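Local atomic coordinates of trehalose monomycolate exporter MmpL3 (Mycobacterium tuberculosis, PDB entry 7NVH), a protein that exports trehalose monomycolate, the mycolic acid carrier, across the mycobacterial inner membrane, probably driven by the proton gradient as in other RND-family transporters. Residues A[58-62]-A[503-509]; A[104-110]-A[129-135]; A[425-430]-A[616-622]; A[525-529]-A[546-550]. The contacts are given in a common frame with arbitrary orientation. Residue numbers count along the deposited sequence, not the author numbering.

Contact 1: A[58-62]-A[503-509]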
# COMPACT_ATOMS: atom_id res chain seq x y z
N ASP A 58 4.42 -14.60 24.17
CA ASP A 58 4.10 -15.81 23.41
C ASP A 58 5.03 -16.96 23.76
O ASP A 58 4.59 -18.11 23.85
CB ASP A 58 4.17 -15.52 21.91
CG ASP A 58 3.00 -14.69 21.42
OD1 ASP A 58 1.94 -14.71 22.07
OD2 ASP A 58 3.15 -14.02 20.37
N GLN A 59 6.32 -16.67 23.97
CA GLN A 59 7.28 -17.73 24.26
C GLN A 59 7.02 -18.35 25.63
O GLN A 59 6.99 -19.58 25.77
CB GLN A 59 8.70 -17.18 24.18
CG GLN A 59 9.26 -17.07 22.78
CD GLN A 59 10.60 -16.36 22.75
OE1 GLN A 59 11.16 -16.03 23.80
NE2 GLN A 59 11.12 -16.14 21.56
N VAL A 60 6.85 -17.52 26.65
CA VAL A 60 6.79 -18.02 28.02
C VAL A 60 5.39 -18.45 28.41
O VAL A 60 5.21 -19.50 29.01
CB VAL A 60 7.34 -16.95 28.98
CG1 VAL A 60 7.17 -17.41 30.42
CG2 VAL A 60 8.79 -16.66 28.68
N TYR A 61 4.38 -17.65 28.07
CA TYR A 61 3.02 -17.90 28.52
C TYR A 61 2.16 -18.60 27.49
O TYR A 61 0.99 -18.88 27.76
CB TYR A 61 2.36 -16.58 28.93
CG TYR A 61 2.58 -16.22 30.37
CD1 TYR A 61 3.80 -15.71 30.80
CD2 TYR A 61 1.58 -16.40 31.31
CE1 TYR A 61 4.00 -15.39 32.12
CE2 TYR A 61 1.78 -16.08 32.63
CZ TYR A 61 2.99 -15.57 33.03
OH TYR A 61 3.19 -15.25 34.35
N GLY A 62 2.70 -18.91 26.31
CA GLY A 62 1.93 -19.59 25.30
C GLY A 62 1.02 -18.65 24.52
O GLY A 62 0.55 -17.65 25.06
N SER A 503 6.21 -22.33 27.55
CA SER A 503 7.44 -22.71 28.23
C SER A 503 7.51 -21.89 29.51
O SER A 503 7.90 -20.72 29.48
CB SER A 503 8.65 -22.48 27.34
OG SER A 503 8.60 -21.19 26.75
N LYS A 504 7.14 -22.50 30.63
CA LYS A 504 6.93 -21.74 31.86
C LYS A 504 8.24 -21.26 32.44
O LYS A 504 8.70 -21.77 33.46
CB LYS A 504 6.18 -22.59 32.89
CG LYS A 504 4.77 -22.95 32.47
CD LYS A 504 4.10 -23.83 33.52
CE LYS A 504 2.71 -24.23 33.06
NZ LYS A 504 2.78 -24.99 31.78
N ASP A 505 8.85 -20.28 31.79
CA ASP A 505 10.09 -19.69 32.29
C ASP A 505 9.81 -18.98 33.61
O ASP A 505 8.94 -18.11 33.65
CB ASP A 505 10.65 -18.70 31.27
CG ASP A 505 12.16 -18.62 31.30
OD1 ASP A 505 12.78 -19.38 32.07
OD2 ASP A 505 12.73 -17.81 30.54
N PRO A 506 10.50 -19.34 34.69
CA PRO A 506 10.24 -18.67 35.98
C PRO A 506 10.85 -17.28 36.08
O PRO A 506 10.57 -16.58 37.06
CB PRO A 506 10.87 -19.63 36.99
CG PRO A 506 11.98 -20.26 36.25
CD PRO A 506 11.49 -20.41 34.83
N SER A 507 11.67 -16.87 35.12
CA SER A 507 12.30 -15.56 35.15
C SER A 507 11.52 -14.50 34.38
O SER A 507 11.94 -13.34 34.36
CB SER A 507 13.72 -15.63 34.60
OG SER A 507 13.71 -15.61 33.19
N VAL A 508 10.41 -14.87 33.75
CA VAL A 508 9.57 -13.91 33.04
C VAL A 508 8.14 -14.10 33.51
O VAL A 508 7.59 -15.21 33.43
CB VAL A 508 9.65 -14.08 31.51
CG1 VAL A 508 8.93 -12.95 30.82
CG2 VAL A 508 11.09 -14.15 31.06
N ARG A 509 7.53 -13.02 34.00
CA ARG A 509 6.11 -12.99 34.33
C ARG A 509 5.50 -11.75 33.71
O ARG A 509 6.12 -10.69 33.69
CB ARG A 509 5.89 -12.99 35.85
CG ARG A 509 6.65 -14.07 36.58
CD ARG A 509 5.75 -15.23 36.94
NE ARG A 509 4.94 -14.94 38.12
CZ ARG A 509 5.35 -15.12 39.37
NH1 ARG A 509 6.57 -15.57 39.60
NH2 ARG A 509 4.54 -14.84 40.38

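Contact 2: A[104-110]-A[129-135]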
# COMPACT_ATOMS: atom_id res chain seq x y z
N GLN A 104 -5.95 -29.23 12.50
CA GLN A 104 -6.21 -27.80 12.53
C GLN A 104 -6.93 -27.33 13.78
O GLN A 104 -6.70 -26.21 14.21
CB GLN A 104 -7.05 -27.39 11.31
CG GLN A 104 -6.28 -27.37 10.00
CD GLN A 104 -6.40 -28.66 9.24
OE1 GLN A 104 -7.24 -29.50 9.55
NE2 GLN A 104 -5.56 -28.83 8.22
N VAL A 105 -7.79 -28.16 14.38
CA VAL A 105 -8.62 -27.76 15.50
C VAL A 105 -7.96 -28.24 16.79
O VAL A 105 -7.83 -29.45 17.01
CB VAL A 105 -10.04 -28.31 15.37
CG1 VAL A 105 -10.88 -27.90 16.57
CG2 VAL A 105 -10.68 -27.81 14.09
N LEU A 106 -7.56 -27.29 17.63
CA LEU A 106 -6.96 -27.65 18.92
C LEU A 106 -8.02 -28.13 19.90
O LEU A 106 -7.78 -29.07 20.66
CB LEU A 106 -6.20 -26.45 19.48
CG LEU A 106 -5.30 -26.71 20.69
CD1 LEU A 106 -4.12 -27.58 20.29
CD2 LEU A 106 -4.82 -25.40 21.28
N GLY A 107 -9.18 -27.50 19.90
CA GLY A 107 -10.23 -27.88 20.82
C GLY A 107 -11.43 -26.97 20.66
O GLY A 107 -11.57 -26.29 19.64
N TRP A 108 -12.30 -26.97 21.66
CA TRP A 108 -13.40 -26.01 21.72
C TRP A 108 -13.93 -25.95 23.14
O TRP A 108 -14.11 -26.99 23.78
CB TRP A 108 -14.52 -26.37 20.73
CG TRP A 108 -15.30 -27.59 21.10
CD1 TRP A 108 -14.97 -28.88 20.85
CD2 TRP A 108 -16.57 -27.62 21.76
NE1 TRP A 108 -15.94 -29.72 21.33
CE2 TRP A 108 -16.94 -28.97 21.88
CE3 TRP A 108 -17.44 -26.64 22.25
CZ2 TRP A 108 -18.13 -29.37 22.49
CZ3 TRP A 108 -18.61 -27.04 22.85
CH2 TRP A 108 -18.95 -28.39 22.96
N ALA A 109 -14.15 -24.74 23.63
CA ALA A 109 -14.68 -24.52 24.97
C ALA A 109 -15.83 -23.53 24.89
O ALA A 109 -15.68 -22.46 24.29
CB ALA A 109 -13.60 -24.00 25.92
N GLY A 110 -16.96 -23.88 25.48
CA GLY A 110 -18.12 -23.03 25.43
C GLY A 110 -19.11 -23.38 26.52
O GLY A 110 -18.89 -24.30 27.32
N PHE A 129 -22.01 -18.96 22.24
CA PHE A 129 -20.87 -19.12 21.36
C PHE A 129 -19.85 -20.04 22.00
O PHE A 129 -19.80 -20.19 23.23
CB PHE A 129 -20.23 -17.77 21.01
CG PHE A 129 -19.35 -17.21 22.09
CD1 PHE A 129 -17.98 -17.19 21.94
CD2 PHE A 129 -19.90 -16.69 23.24
CE1 PHE A 129 -17.18 -16.67 22.93
CE2 PHE A 129 -19.10 -16.17 24.23
CZ PHE A 129 -17.74 -16.16 24.07
N VAL A 130 -19.05 -20.68 21.16
CA VAL A 130 -17.93 -21.50 21.59
C VAL A 130 -16.68 -20.99 20.91
O VAL A 130 -16.73 -20.45 19.80
CB VAL A 130 -18.15 -23.00 21.29
CG1 VAL A 130 -19.39 -23.50 21.99
CG2 VAL A 130 -18.26 -23.22 19.79
N SER A 131 -15.55 -21.16 21.58
CA SER A 131 -14.26 -20.72 21.06
C SER A 131 -13.50 -21.92 20.53
O SER A 131 -13.29 -22.89 21.27
CB SER A 131 -13.46 -20.00 22.14
OG SER A 131 -12.22 -19.53 21.63
N ILE A 132 -13.09 -21.86 19.27
CA ILE A 132 -12.34 -22.95 18.66
C ILE A 132 -10.89 -22.53 18.51
O ILE A 132 -10.57 -21.72 17.62
CB ILE A 132 -12.94 -23.37 17.31
CG1 ILE A 132 -14.33 -23.97 17.48
CG2 ILE A 132 -12.03 -24.37 16.61
CD1 ILE A 132 -15.45 -22.97 17.36
N PRO A 133 -9.98 -23.01 19.35
CA PRO A 133 -8.56 -22.77 19.11
C PRO A 133 -8.07 -23.50 17.87
O PRO A 133 -8.58 -24.57 17.52
CB PRO A 133 -7.89 -23.31 20.38
CG PRO A 133 -8.98 -23.32 21.40
CD PRO A 133 -10.21 -23.67 20.64
N LEU A 134 -7.08 -22.92 17.22
CA LEU A 134 -6.52 -23.47 15.99
C LEU A 134 -5.04 -23.78 16.20
O LEU A 134 -4.30 -22.98 16.77
CB LEU A 134 -6.68 -22.50 14.83
CG LEU A 134 -8.09 -22.33 14.27
CD1 LEU A 134 -8.12 -21.17 13.31
CD2 LEU A 134 -8.55 -23.60 13.60
N LYS A 135 -4.63 -24.95 15.71
CA LYS A 135 -3.22 -25.32 15.79
C LYS A 135 -2.39 -24.46 14.85
O LYS A 135 -2.87 -23.98 13.82
CB LYS A 135 -3.04 -26.80 15.43
CG LYS A 135 -3.17 -27.73 16.62
CD LYS A 135 -2.97 -29.17 16.20
CE LYS A 135 -3.34 -30.12 17.32
NZ LYS A 135 -4.59 -30.87 17.01

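Contact 3: A[425-430]-A[616-622]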
# COMPACT_ATOMS: atom_id res chain seq x y z
N LYS A 425 -13.22 -3.13 11.19
CA LYS A 425 -13.92 -2.01 10.58
C LYS A 425 -13.29 -1.54 9.28
O LYS A 425 -13.73 -0.53 8.73
CB LYS A 425 -13.99 -0.85 11.57
CG LYS A 425 -14.81 -1.15 12.81
CD LYS A 425 -14.97 0.08 13.68
CE LYS A 425 -15.73 -0.26 14.95
NZ LYS A 425 -17.13 -0.69 14.66
N TYR A 426 -12.28 -2.25 8.78
CA TYR A 426 -11.69 -1.92 7.49
C TYR A 426 -12.42 -2.59 6.34
O TYR A 426 -12.00 -2.42 5.18
CB TYR A 426 -10.21 -2.31 7.48
CG TYR A 426 -9.31 -1.26 8.10
CD1 TYR A 426 -9.75 -0.49 9.16
CD2 TYR A 426 -8.03 -1.05 7.62
CE1 TYR A 426 -8.93 0.47 9.73
CE2 TYR A 426 -7.21 -0.10 8.18
CZ TYR A 426 -7.66 0.66 9.24
OH TYR A 426 -6.85 1.61 9.80
N LEU A 427 -13.46 -3.32 6.61
CA LEU A 427 -14.39 -4.00 5.73
C LEU A 427 -15.66 -3.17 5.57
O LEU A 427 -16.01 -2.40 6.47
CB LEU A 427 -14.74 -5.38 6.30
CG LEU A 427 -13.59 -6.38 6.34
CD1 LEU A 427 -13.96 -7.58 7.18
CD2 LEU A 427 -13.21 -6.81 4.93
N PRO A 428 -16.36 -3.29 4.45
CA PRO A 428 -17.57 -2.49 4.27
C PRO A 428 -18.62 -2.89 5.28
O PRO A 428 -18.66 -4.05 5.74
CB PRO A 428 -18.00 -2.83 2.84
CG PRO A 428 -17.44 -4.17 2.60
CD PRO A 428 -16.13 -4.18 3.31
N PRO A 429 -19.50 -1.97 5.66
CA PRO A 429 -20.51 -2.28 6.69
C PRO A 429 -21.49 -3.37 6.29
O PRO A 429 -22.33 -3.75 7.12
CB PRO A 429 -21.24 -0.94 6.89
CG PRO A 429 -20.27 0.09 6.40
CD PRO A 429 -19.56 -0.56 5.25
N THR A 430 -21.42 -3.89 5.07
CA THR A 430 -22.30 -4.95 4.60
C THR A 430 -21.52 -6.22 4.28
O THR A 430 -21.91 -6.99 3.40
CB THR A 430 -23.09 -4.49 3.37
OG1 THR A 430 -22.18 -4.20 2.30
CG2 THR A 430 -23.88 -3.24 3.69
N ASN A 616 -19.13 3.35 0.36
CA ASN A 616 -19.36 2.15 1.16
C ASN A 616 -18.15 1.83 2.04
O ASN A 616 -17.49 0.81 1.88
CB ASN A 616 -19.73 0.96 0.28
CG ASN A 616 -20.66 -0.01 0.98
OD1 ASN A 616 -21.43 0.38 1.85
ND2 ASN A 616 -20.59 -1.28 0.60
N PHE A 617 -17.87 2.73 2.98
CA PHE A 617 -16.87 2.47 4.00
C PHE A 617 -17.28 3.19 5.28
O PHE A 617 -18.26 3.94 5.31
CB PHE A 617 -15.47 2.89 3.55
CG PHE A 617 -15.30 4.37 3.38
CD1 PHE A 617 -14.89 5.16 4.44
CD2 PHE A 617 -15.52 4.97 2.16
CE1 PHE A 617 -14.73 6.52 4.28
CE2 PHE A 617 -15.36 6.33 2.00
CZ PHE A 617 -14.96 7.10 3.06
N THR A 618 -16.52 2.95 6.34
CA THR A 618 -16.76 3.58 7.63
C THR A 618 -15.61 4.52 7.95
O THR A 618 -14.45 4.11 7.91
CB THR A 618 -16.89 2.52 8.73
OG1 THR A 618 -18.10 1.78 8.53
CG2 THR A 618 -16.93 3.18 10.10
N PRO A 619 -15.90 5.79 8.27
CA PRO A 619 -14.82 6.74 8.60
C PRO A 619 -13.93 6.22 9.71
O PRO A 619 -14.37 6.08 10.85
CB PRO A 619 -15.57 8.00 9.04
CG PRO A 619 -16.96 7.85 8.55
CD PRO A 619 -17.23 6.41 8.30
N THR A 620 -12.68 5.93 9.38
CA THR A 620 -11.78 5.27 10.31
C THR A 620 -10.42 5.95 10.29
O THR A 620 -10.05 6.57 9.28
CB THR A 620 -11.62 3.77 9.97
OG1 THR A 620 -10.95 3.10 11.05
CG2 THR A 620 -10.83 3.59 8.69
N PRO A 621 -9.67 5.88 11.38
CA PRO A 621 -8.28 6.34 11.35
C PRO A 621 -7.47 5.58 10.31
O PRO A 621 -7.66 4.38 10.10
CB PRO A 621 -7.78 6.04 12.77
CG PRO A 621 -8.99 6.06 13.61
CD PRO A 621 -10.15 5.65 12.75
N LEU A 622 -6.56 6.30 9.66
CA LEU A 622 -5.73 5.69 8.63
C LEU A 622 -4.59 4.89 9.25
O LEU A 622 -4.32 4.97 10.45
CB LEU A 622 -5.17 6.77 7.69
CG LEU A 622 -6.20 7.75 7.13
CD1 LEU A 622 -5.52 8.83 6.30
CD2 LEU A 622 -7.25 7.03 6.32

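Contact 4: A[525-529]-A[546-550]. With AV0 (Lauryl Maltose Neopentyl Glycol), chain B.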
# COMPACT_ATOMS: atom_id res chain seq x y z
N LEU A 525 0.70 5.02 28.07
CA LEU A 525 1.83 4.16 27.75
C LEU A 525 3.14 4.78 28.24
O LEU A 525 4.02 4.07 28.74
CB LEU A 525 1.88 3.92 26.24
CG LEU A 525 3.06 3.09 25.73
CD1 LEU A 525 2.95 1.67 26.23
CD2 LEU A 525 3.11 3.13 24.22
N THR A 526 3.28 6.09 28.09
CA THR A 526 4.45 6.78 28.63
C THR A 526 4.44 6.77 30.15
O THR A 526 5.50 6.70 30.78
CB THR A 526 4.50 8.21 28.10
OG1 THR A 526 4.59 8.18 26.67
CG2 THR A 526 5.71 8.95 28.66
N GLU A 527 3.26 6.85 30.76
CA GLU A 527 3.17 6.78 32.22
C GLU A 527 3.58 5.40 32.72
O GLU A 527 4.19 5.28 33.79
CB GLU A 527 1.75 7.11 32.68
CG GLU A 527 1.38 8.58 32.51
CD GLU A 527 0.29 9.02 33.46
OE1 GLU A 527 -0.76 8.35 33.52
OE2 GLU A 527 0.48 10.04 34.16
N LEU A 528 3.25 4.35 31.97
CA LEU A 528 3.68 3.01 32.34
C LEU A 528 5.17 2.81 32.10
O LEU A 528 5.87 2.22 32.93
CB LEU A 528 2.88 1.96 31.56
CG LEU A 528 1.51 1.61 32.12
CD1 LEU A 528 0.81 0.63 31.19
CD2 LEU A 528 1.64 1.03 33.51
N ARG A 529 5.68 3.31 30.99
CA ARG A 529 7.09 3.13 30.67
C ARG A 529 8.00 4.01 31.48
O ARG A 529 9.20 4.08 31.17
CB ARG A 529 7.33 3.37 29.18
CG ARG A 529 7.18 2.13 28.33
CD ARG A 529 7.40 2.43 26.86
NE ARG A 529 6.67 1.49 26.02
CZ ARG A 529 6.92 1.30 24.73
NH1 ARG A 529 7.89 1.96 24.13
NH2 ARG A 529 6.19 0.43 24.04
N ALA A 546 -0.06 -0.71 22.53
CA ALA A 546 1.31 -0.24 22.47
C ALA A 546 1.99 -0.63 21.16
O ALA A 546 2.87 0.09 20.69
CB ALA A 546 2.11 -0.79 23.65
N LEU A 547 1.60 -1.77 20.58
CA LEU A 547 2.18 -2.24 19.33
C LEU A 547 1.96 -1.27 18.18
O LEU A 547 2.81 -1.19 17.29
CB LEU A 547 1.60 -3.60 18.96
CG LEU A 547 2.28 -4.82 19.58
CD1 LEU A 547 1.38 -6.03 19.49
CD2 LEU A 547 3.60 -5.09 18.89
N GLU A 548 0.85 -0.53 18.18
CA GLU A 548 0.56 0.44 17.14
C GLU A 548 1.22 1.78 17.39
O GLU A 548 1.72 2.41 16.45
CB GLU A 548 -0.95 0.63 17.01
CG GLU A 548 -1.63 -0.48 16.23
CD GLU A 548 -2.90 -0.96 16.89
OE1 GLU A 548 -3.56 -0.14 17.58
OE2 GLU A 548 -3.24 -2.15 16.74
N LEU A 549 1.24 2.24 18.64
CA LEU A 549 1.93 3.47 18.97
C LEU A 549 3.43 3.35 18.71
O LEU A 549 4.07 4.30 18.25
CB LEU A 549 1.67 3.86 20.42
CG LEU A 549 0.20 4.03 20.80
CD1 LEU A 549 0.03 4.03 22.30
CD2 LEU A 549 -0.36 5.30 20.20
N ASP A 550 4.01 2.18 19.01
CA ASP A 550 5.43 1.99 18.75
C ASP A 550 5.73 2.02 17.26
O ASP A 550 6.74 2.60 16.84
CB ASP A 550 5.90 0.68 19.37
CG ASP A 550 6.40 0.86 20.79
OD1 ASP A 550 6.30 1.98 21.32
OD2 ASP A 550 6.89 -0.13 21.37
C1 AV0 B . -1.91 -9.43 14.09
O1 AV0 B . -2.92 -8.62 13.59
C2 AV0 B . -0.65 -9.27 13.26
O2 AV0 B . -0.94 -9.66 11.92
C3 AV0 B . 0.46 -10.12 13.80
O3 AV0 B . 1.67 -9.76 13.08
C4 AV0 B . 0.69 -9.97 15.26
O4 AV0 B . 1.47 -11.11 15.75
C5 AV0 B . -0.60 -9.91 16.09
O5 AV0 B . -1.65 -9.05 15.50
C6 AV0 B . -0.27 -9.39 17.45
O6 AV0 B . -1.13 -8.32 17.75
CAA AV0 B . -4.49 -7.61 2.57
CAB AV0 B . -12.72 -12.77 20.52
OAI AV0 B . 4.04 -8.52 13.76
OAJ AV0 B . -11.71 -3.88 22.14
OAL AV0 B . -7.09 -1.14 16.05
OAN AV0 B . -8.48 -5.41 19.71
OAP AV0 B . -8.04 -7.41 17.79
OAQ AV0 B . 5.11 -9.46 18.32
OAR AV0 B . -10.88 -0.67 21.49
OAS AV0 B . 5.64 -11.97 15.74
OAT AV0 B . -10.48 0.87 19.08
OAU AV0 B . 2.94 -11.37 18.12
OAV AV0 B . -9.09 -0.52 17.11
CAW AV0 B . -4.60 -8.20 3.96
CAX AV0 B . -12.98 -12.11 19.13
CAY AV0 B . -3.28 -8.04 4.70
CAZ AV0 B . -11.75 -11.25 18.73
CBA AV0 B . -3.50 -8.31 6.19
CBB AV0 B . -12.05 -10.54 17.39
CBC AV0 B . -4.66 -7.45 6.70
CBD AV0 B . -10.90 -9.54 17.04
CBE AV0 B . -4.65 -7.44 8.27
CBF AV0 B . -10.97 -9.22 15.53
CBG AV0 B . -4.71 -8.93 8.81
CBH AV0 B . -9.76 -8.29 15.14
CBI AV0 B . -4.03 -8.98 10.23
CBJ AV0 B . -9.14 -8.80 13.80
CBK AV0 B . -5.15 -8.94 11.37
CBL AV0 B . -7.87 -7.95 13.44
CBM AV0 B . 4.98 -9.09 14.64
CBN AV0 B . -12.10 -3.33 20.91
CBP AV0 B . -6.41 -2.15 16.75
CBQ AV0 B . -5.01 -7.60 12.21
CBR AV0 B . -6.60 -8.76 13.85
CBS AV0 B . -4.11 -8.66 14.41
CBT AV0 B . -5.53 -6.50 14.53
OBV AV0 B . -6.13 -6.78 15.80
OBX AV0 B . -6.43 -4.48 16.12
OBY AV0 B . 3.02 -9.38 16.05
OBZ AV0 B . -10.76 -3.33 18.89
OCB AV0 B . -8.51 -2.75 18.73
CCC AV0 B . 4.46 -9.02 16.05
CCD AV0 B . -10.90 -2.72 20.22
CCF AV0 B . -7.24 -3.41 16.75
CCH AV0 B . -8.25 -5.11 18.29
CCJ AV0 B . -7.03 -5.82 16.26
CCL AV0 B . -7.37 -6.13 17.72
CCM AV0 B . -5.32 -7.88 13.73
CCN AV0 B . 5.30 -9.91 16.96
CCO AV0 B . -11.07 -1.20 20.16
CCQ AV0 B . -7.63 -3.75 18.18
CCR AV0 B . 2.83 -10.81 15.78
CCS AV0 B . -9.72 -2.66 18.08
CCT AV0 B . 4.98 -11.36 16.91
CCU AV0 B . -10.10 -0.54 19.25
CCV AV0 B . 3.53 -11.66 16.85
CCW AV0 B . -10.07 -1.18 17.93

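Contact 1: A[58-62]-A[503-509]
The C-terminal end of helix 49-61 meets the loop leading into strand 508-514. Ser-503 OG donates a very short hydrogen bond to Gln-59 O (2.5 Å), and Ser-503 N adds a weak one to the same oxygen at 3.4 Å. Val-60 O and Ser-503 O, both acceptors, lie 3.0 Å apart; Ser-503 O instead receives Asp-505 N (2.5 Å), across an inverse gamma turn centred on Lys-504, and the CA-H of Val-60 (CA to O 3.3 Å). Beside this polar edge Val-60 packs its CG2 on Val-508 CB at 3.9 Å. Tyr-61 OH reaches Arg-509 CD (3.6 Å), its ring stacked on Tyr-498, while Arg-509 NE is engaged by Glu-495 in a salt bridge. Asp-58 OD2 hydrogen-bonds weakly to the bound detergent. Gly-62, with positive phi, is the first residue to leave helical angles. Thus a helix from the first half of the chain packs on the porter sheet built by the second half, a crossover consistent with the intertwined porter subdomains of RND-type transporters.

Contact 2: A[104-110]-A[129-135]
Residues 104-110 run antiparallel to 129-135 along an edge of the four-stranded sheet of the N-terminal porter subdomain, in the alpha/beta fold of RND transporters. Only short parts pair regularly, with strand 109-110 outermost and 127-131 next to it.

Four backbone hydrogen bonds hold the segments together. Ala-109 and Ser-131 form an antiparallel hydrogen-bonded pair, Ala-109 N to Ser-131 O at 3.1 Å and Ser-131 N to Ala-109 O at 3.0 Å. Further along, Lys-135 N binds Gln-104 O and Leu-106 N binds Pro-133 O, both at 2.9 Å, bracketing the bridge between Val-105 and Leu-134. The register slips by one residue between these two regions. There, CA-H...O contacts take over: Trp-108 CA lies 3.2 Å from Ser-131 O, and Ile-132 CA 3.6 Å from Gly-107 O.

Apolar contacts flank the backbone. Val-105 CG1 meets Ile-132 CG2 at 3.7 Å, and Leu-106 CB meets Pro-133 CB at the same distance. Trp-108 also packs on helix 84-94 and makes a cation-pi contact with Arg-113, while Lys-135 NZ is hydrogen-bonded to Pro-102 O. At Gly-110 a CB would clash with Val-130, whose CG1 comes within 3.7 Å of Gly-110 CA and, at the same distance, touches Trp-108 CE3 at the ring edge.

Contact 3: A[425-430]-A[616-622]
This is a loop-to-loop contact without regular secondary structure, at the junction where the porter region of the RND fold meets the transmembrane helices. Segment 425-430 leads toward helix 434-443, and segment 616-622 connects helix 612-615 to the long helix 624-654. The loops meet mainly through contacts among prolines, threonines, a tyrosine and an asparagine, burying 396 Å² in all.

At one end Pro-428 and Pro-429 lie against Asn-616, with Pro-428 CB 3.8 Å from Asn-616 ND2 and Pro-429 CD 4.0 Å from Asn-616 OD1. Thr-430 OG1 comes to 3.7 Å from the same ND2, too long for a hydrogen bond. In the middle Thr-618 points its CB toward segment 425-430, and its OG1 sits 3.5 Å from Pro-429 CG. That hydroxyl is hydrogen-bonded to Arg-434, which also binds Leu-427 O through its other terminal nitrogen, so one arginine bridges both loops.

At the other end the Tyr-426 ring reaches Thr-620. Tyr-426 OH is hydrogen-bonded to Thr-623 OG1, and the Tyr-426 backbone to Val-694 at the start of helix 694-726. Tyr-426 CE1 approaches Thr-620 OG1 to 3.6 Å, and Tyr-426 OH lies 2.9 Å from Pro-621 O.

Contact 4: A[525-529]-A[546-550]
Two helices of the C-terminal porter subdomain are joined here by a leucine in the last turn of helix 521-528 and an arginine just beyond it, both reaching one side of helix 544-556. Leu-525, in a t,p rotamer, spreads its methyls over two successive turns: CD1 rests on Ala-546 CB and CD2 on Leu-549 CD1, each at 3.7 Å. Arg-529, the first residue beyond the helix, has chi1 near m and then a largely extended chain, chi2 and chi3 both t, which carries its guanidinium to Asp-550. The carboxylate, with chi2 close to 0°, receives NH2 on OD2 at 2.8 Å and, weakly, NH1 on OD1 at 3.2 Å. Leu-547 and Glu-548 face the detergent pocket instead; Glu-548 OE2 comes within 3.2 Å of AV0 CBP. The buried Asp-550 charge is thus balanced by the partly exposed Arg-529 next to an apolar patch, with Ser-50 OG of helix 49-61 as a second hydrogen-bonding partner of OD2.

How the contacts relate
From the N terminus, helix 49-61 enters contact 1 first, but its partner comes 441 residues later, closing a very long loop and joining the two MMPL repeats. Contact 2 nests inside that loop, closing a short one within the N-terminal porter sheet. Contact 3 opens before segment 503-509 and closes after it, so contacts 1 and 3 cross; it joins the loop entering helix 434-443 to the loop before membrane helix 624-654. Contact 4, closing a short loop between helices 521-528 and 544-556, nests inside contact 3 and follows contact 1 in series. Contacts 1 and 4 have centres about 22 Å apart, and both include residues of the detergent pocket.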